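CBS domain containing membrane protein (Sphaerobacter thermophilus, PDB 4ESY) is of unknown function but carries, in this C-terminal part, a pair of CBS motifs, modules that in many proteins bind adenosyl ligands and regulate their partners. Local coordinates at residues 93-96 with 97-101; 128-131 with 132-135. All coordinates share one frame; numbering follows the deposited sequence. Where two conformers were deposited one is given.

Contact 1. Residues 93-96 with 97-101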
loop_
_atom_site.group_PDB
_atom_site.type_symbol
_atom_site.label_atom_id
_atom_site.label_comp_id
_atom_site.label_asym_id
_atom_site.label_seq_id
_atom_site.Cartn_x
_atom_site.Cartn_y
_atom_site.Cartn_z
ATOM N N PRO B 93 -7.441 -26.311 -16.629
ATOM C CA PRO B 93 -8.904 -26.198 -16.505
ATOM C C PRO B 93 -9.323 -25.422 -15.246
ATOM O O PRO B 93 -10.353 -24.763 -15.251
ATOM C CB PRO B 93 -9.370 -27.658 -16.406
ATOM C CG PRO B 93 -8.268 -28.459 -16.988
ATOM C CD PRO B 93 -7.002 -27.717 -16.667
ATOM N N GLU B 94 -8.514 -25.486 -14.190
ATOM C CA GLU B 94 -8.859 -24.810 -12.951
ATOM C C GLU B 94 -8.645 -23.305 -13.053
ATOM O O GLU B 94 -9.417 -22.537 -12.496
ATOM C CB GLU B 94 -8.077 -25.392 -11.768
ATOM C CG GLU B 94 -8.424 -26.841 -11.484
ATOM C CD GLU B 94 -9.929 -27.047 -11.417
ATOM O OE1 GLU B 94 -10.598 -26.356 -10.604
ATOM O OE2 GLU B 94 -10.445 -27.874 -12.205
ATOM N N VAL B 95 -7.579 -22.888 -13.732
ATOM C CA VAL B 95 -7.354 -21.460 -13.994
ATOM C C VAL B 95 -8.487 -20.932 -14.860
ATOM O O VAL B 95 -8.980 -19.836 -14.645
ATOM C CB VAL B 95 -5.994 -21.206 -14.730
ATOM C CG1 VAL B 95 -5.852 -19.713 -15.135
ATOM C CG2 VAL B 95 -4.807 -21.685 -13.891
ATOM N N GLU B 96 -8.895 -21.707 -15.858
ATOM C CA GLU B 96 -9.959 -21.242 -16.729
ATOM C C GLU B 96 -11.251 -21.071 -15.951
ATOM O O GLU B 96 -12.010 -20.126 -16.185
ATOM C CB GLU B 96 -10.169 -22.176 -17.914
ATOM C CG GLU B 96 -9.984 -21.474 -19.258
ATOM C CD GLU B 96 -10.750 -20.133 -19.388
ATOM O OE1 GLU B 96 -10.119 -19.130 -19.808
ATOM O OE2 GLU B 96 -11.976 -20.078 -19.100
ATOM N N HIS B 97 -11.474 -21.963 -14.996
ATOM C CA HIS B 97 -12.650 -21.870 -14.140
ATOM C C HIS B 97 -12.651 -20.589 -13.274
ATOM O O HIS B 97 -13.702 -19.955 -13.029
ATOM C CB HIS B 97 -12.753 -23.116 -13.268
ATOM C CG HIS B 97 -13.906 -23.078 -12.323
ATOM N ND1 HIS B 97 -15.215 -23.073 -12.754
ATOM C CD2 HIS B 97 -13.949 -22.982 -10.972
ATOM C CE1 HIS B 97 -16.016 -23.001 -11.706
ATOM N NE2 HIS B 97 -15.273 -22.940 -10.613
ATOM N N LEU B 98 -11.466 -20.212 -12.807
ATOM C CA LEU B 98 -11.313 -18.944 -12.113
ATOM C C LEU B 98 -11.694 -17.766 -13.007
ATOM O O LEU B 98 -12.446 -16.886 -12.595
ATOM C CB LEU B 98 -9.879 -18.796 -11.589
ATOM C CG LEU B 98 -9.519 -19.806 -10.501
ATOM C CD1 LEU B 98 -8.075 -19.578 -10.029
ATOM C CD2 LEU B 98 -10.520 -19.712 -9.337
ATOM N N PHE B 99 -11.166 -17.734 -14.219
ATOM C CA PHE B 99 -11.559 -16.700 -15.178
ATOM C C PHE B 99 -13.069 -16.672 -15.456
ATOM O O PHE B 99 -13.663 -15.584 -15.552
ATOM C CB PHE B 99 -10.786 -16.814 -16.493
ATOM C CG PHE B 99 -9.365 -16.340 -16.401
ATOM C CD1 PHE B 99 -9.062 -15.104 -15.843
ATOM C CD2 PHE B 99 -8.319 -17.152 -16.852
ATOM C CE1 PHE B 99 -7.725 -14.661 -15.757
ATOM C CE2 PHE B 99 -6.981 -16.726 -16.773
ATOM C CZ PHE B 99 -6.683 -15.482 -16.227
ATOM N N GLU B 100 -13.664 -17.855 -15.597
ATOM C CA GLU B 100 -15.102 -17.988 -15.835
ATOM C C GLU B 100 -15.877 -17.317 -14.684
ATOM O O GLU B 100 -16.803 -16.536 -14.895
ATOM C CB GLU B 100 -15.491 -19.477 -15.953
ATOM C CG GLU B 100 -14.894 -20.216 -17.149
ATOM C CD GLU B 100 -15.040 -21.763 -17.080
ATOM O OE1 GLU B 100 -14.474 -22.465 -17.955
ATOM O OE2 GLU B 100 -15.712 -22.283 -16.158
ATOM N N THR B 101 -15.475 -17.627 -13.461
ATOM C CA THR B 101 -16.091 -17.063 -12.276
ATOM C C THR B 101 -15.960 -15.536 -12.255
ATOM O O THR B 101 -16.901 -14.843 -11.890
ATOM C CB THR B 101 -15.480 -17.675 -11.000
ATOM O OG1 THR B 101 -15.806 -19.077 -10.958
ATOM C CG2 THR B 101 -16.069 -17.001 -9.745
HETATM O O HOH W 1 -12.704 -25.137 -16.843
HETATM O O HOH W 2 -13.945 -20.991 -20.621
#
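The carbonyls of P93, E94, V95 and E96 accept the amides of H97, L98, F99 and E100, so both segments form about two and a half continuous turns of alpha-helix. The shortest of these bonds, E100 N to E96 O, measures 2.9 Å; that from F99 N to V95 O is the straightest, at 169°. H97 O takes up two donors of T101, its amide and its hydroxyl, which arrive from opposite faces of the carbonyl plane.

One helix flank is apolar. V95 and F99 run alongside each other, and V95 CG1 lies 3.6 Å from F99 CE2. The valine's CG1 stands trans to its own N (chi1 174°), which places this methyl beside the ring of the residue one turn later. The neighbouring flank is acidic: E96 OE2 and E100 OE1 come within 3.6 Å, with the side chains crossing at about a right angle. A water donates to both, 2.7 Å from E96 OE2 and 3.1 Å from E100 OE1, and with the salt bridge of E96 OE2 to R103 probably eases the like-charge approach. That approach and the E100 leg of the water bridge hold for one of two deposited conformers and are uncertain. E94 OE1 makes a salt bridge to a basic side chain of another protein chain.

On its buried flank, helix 92-102 rests against loop residues: V95, L98 and F99 pack on I79, and V95 also reaches I90.

Contact 2. Residues 128-131 with 132-135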
loop_
_atom_site.group_PDB
_atom_site.type_symbol
_atom_site.label_atom_id
_atom_site.label_comp_id
_atom_site.label_asym_id
_atom_site.label_seq_id
_atom_site.Cartn_x
_atom_site.Cartn_y
_atom_site.Cartn_z
ATOM N N ALA B 128 -7.379 11.801 9.834
ATOM C CA ALA B 128 -6.410 11.005 10.608
ATOM C C ALA B 128 -7.060 10.479 11.900
ATOM O O ALA B 128 -6.906 9.315 12.270
ATOM C CB ALA B 128 -5.189 11.841 10.935
ATOM N N ASP B 129 -7.816 11.343 12.560
ATOM C CA ASP B 129 -8.530 10.947 13.753
ATOM C C ASP B 129 -9.562 9.877 13.477
ATOM O O ASP B 129 -9.718 8.955 14.264
ATOM C CB ASP B 129 -9.174 12.173 14.394
ATOM C CG ASP B 129 -8.138 13.111 14.994
ATOM O OD1 ASP B 129 -6.951 12.686 15.075
ATOM O OD2 ASP B 129 -8.503 14.255 15.372
ATOM N N GLN B 130 -10.259 10.016 12.349
ATOM C CA GLN B 130 -11.214 9.016 11.888
ATOM C C GLN B 130 -10.533 7.660 11.697
ATOM O O GLN B 130 -11.054 6.634 12.128
ATOM C CB GLN B 130 -11.878 9.463 10.571
ATOM C CG GLN B 130 -13.031 10.469 10.726
ATOM C CD GLN B 130 -13.653 10.858 9.385
ATOM O OE1 GLN B 130 -12.957 10.991 8.381
ATOM N NE2 GLN B 130 -14.965 11.051 9.373
HETATM N N MSE B 131 -9.369 7.671 11.047
HETATM C CA MSE B 131 -8.608 6.432 10.759
HETATM C C MSE B 131 -8.411 5.617 12.025
HETATM O O MSE B 131 -8.898 4.500 12.134
HETATM C CB MSE B 131 -7.213 6.709 10.188
HETATM C CG MSE B 131 -7.136 7.006 8.721
HETATM SE SE MSE B 131 -7.349 5.593 7.379
HETATM C CE MSE B 131 -7.342 6.828 5.874
ATOM N N ARG B 132 -7.698 6.203 12.978
ATOM C CA ARG B 132 -7.381 5.547 14.241
ATOM C C ARG B 132 -8.619 5.128 15.033
ATOM O O ARG B 132 -8.676 4.007 15.535
ATOM C CB ARG B 132 -6.515 6.452 15.123
ATOM C CG ARG B 132 -5.464 7.260 14.390
ATOM C CD ARG B 132 -4.633 8.068 15.391
ATOM N NE ARG B 132 -4.304 9.411 14.911
ATOM C CZ ARG B 132 -4.603 10.526 15.570
ATOM N NH1 ARG B 132 -4.272 11.711 15.060
ATOM N NH2 ARG B 132 -5.234 10.452 16.741
ATOM N N ARG B 133 -9.591 6.032 15.157
ATOM C CA ARG B 133 -10.775 5.799 15.987
ATOM C C ARG B 133 -11.585 4.606 15.523
ATOM O O ARG B 133 -12.127 3.868 16.336
ATOM C CB ARG B 133 -11.664 7.039 16.033
ATOM C CG ARG B 133 -13.030 6.841 16.671
ATOM C CD ARG B 133 -13.693 8.192 16.975
ATOM N NE ARG B 133 -13.549 9.125 15.852
ATOM C CZ ARG B 133 -12.771 10.213 15.854
ATOM N NH1 ARG B 133 -12.064 10.537 16.937
ATOM N NH2 ARG B 133 -12.708 10.985 14.769
ATOM N N HIS B 134 -11.660 4.412 14.217
ATOM C CA HIS B 134 -12.361 3.269 13.679
ATOM C C HIS B 134 -11.374 2.198 13.278
ATOM O O HIS B 134 -11.765 1.147 12.784
ATOM C CB HIS B 134 -13.188 3.671 12.469
ATOM C CG HIS B 134 -14.297 4.623 12.788
ATOM N ND1 HIS B 134 -15.501 4.210 13.317
ATOM C CD2 HIS B 134 -14.388 5.966 12.644
ATOM C CE1 HIS B 134 -16.285 5.258 13.488
ATOM N NE2 HIS B 134 -15.633 6.337 13.090
ATOM N N GLY B 135 -10.091 2.481 13.491
ATOM C CA GLY B 135 -9.008 1.571 13.137
ATOM C C GLY B 135 -9.123 1.020 11.730
ATOM O O GLY B 135 -9.016 -0.196 11.526
#
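D129 and R132 are joined by a salt bridge three residues apart, with D129 OD1 2.9 Å from R132 NH1. The two side chains run alongside each other, but the carboxylate does not meet the guanidinium in a flat, two-pronged fashion: their planes stand 74° apart, and OD1 lies over one face of the arginine. A bend at chi3 (-141°) turns the R132 tip back toward the aspartate. With an alanine here, D129 OD1 would probably lose its charged mate on this helix, the carboxylate then leaning on R16. R133 folds back too and lays its guanidinium over the backbone of the preceding turn, with D129 O 3.6 Å above the centre of the plane. H134 instead presents a ring edge, CD2 being 3.4 Å from Q130 O.

These groups are positioned by the helix itself, through the bonds from R132 N to A128 O, R133 N to D129 O and H134 N to Q130 O. Beyond them, R16 forms a salt bridge with D129 OD2 and lies close to R132 NH1, so two arginines gather round one carboxylate. On the buried flank, A128 and the selenomethionine M131 pack on L156 of helix 153-157, while Q130 and M131 touch I139 of strand 138-143.

G135, with positive phi, ends the helix as the C-prime residue of a Schellman motif, in which I136 N pairs with M131 O and G135 N bonds weakly to R132 O. The chain then enters the hairpin 138-143/146-152 and helix 153-157, the helix-strand-strand-helix succession of a CBS motif.

Overall arrangement
Contacts 1 and 2 occupy different helices on opposite sides of the chain's centre, with about 39 Å between their centres and no touch between them. Both are partly buried: each helix turns an apolar flank to its own fold, and in 128-135 the charged flank meets R16. Contact 1 is the more peripheral, its centre about 26 Å from that of the chain, whereas the centre of contact 2 lies about 16 Å from it. In contact 1 the apolar flank meets loop residues, and E94 and H97 meet another chain. Contact 2 packs on a strand and a helix of its own CBS motif, untouched by other chains of the assembly. Their chemistry differs: like charges, tentatively water-bridged, in 93-101, opposite charges paired directly in 128-135.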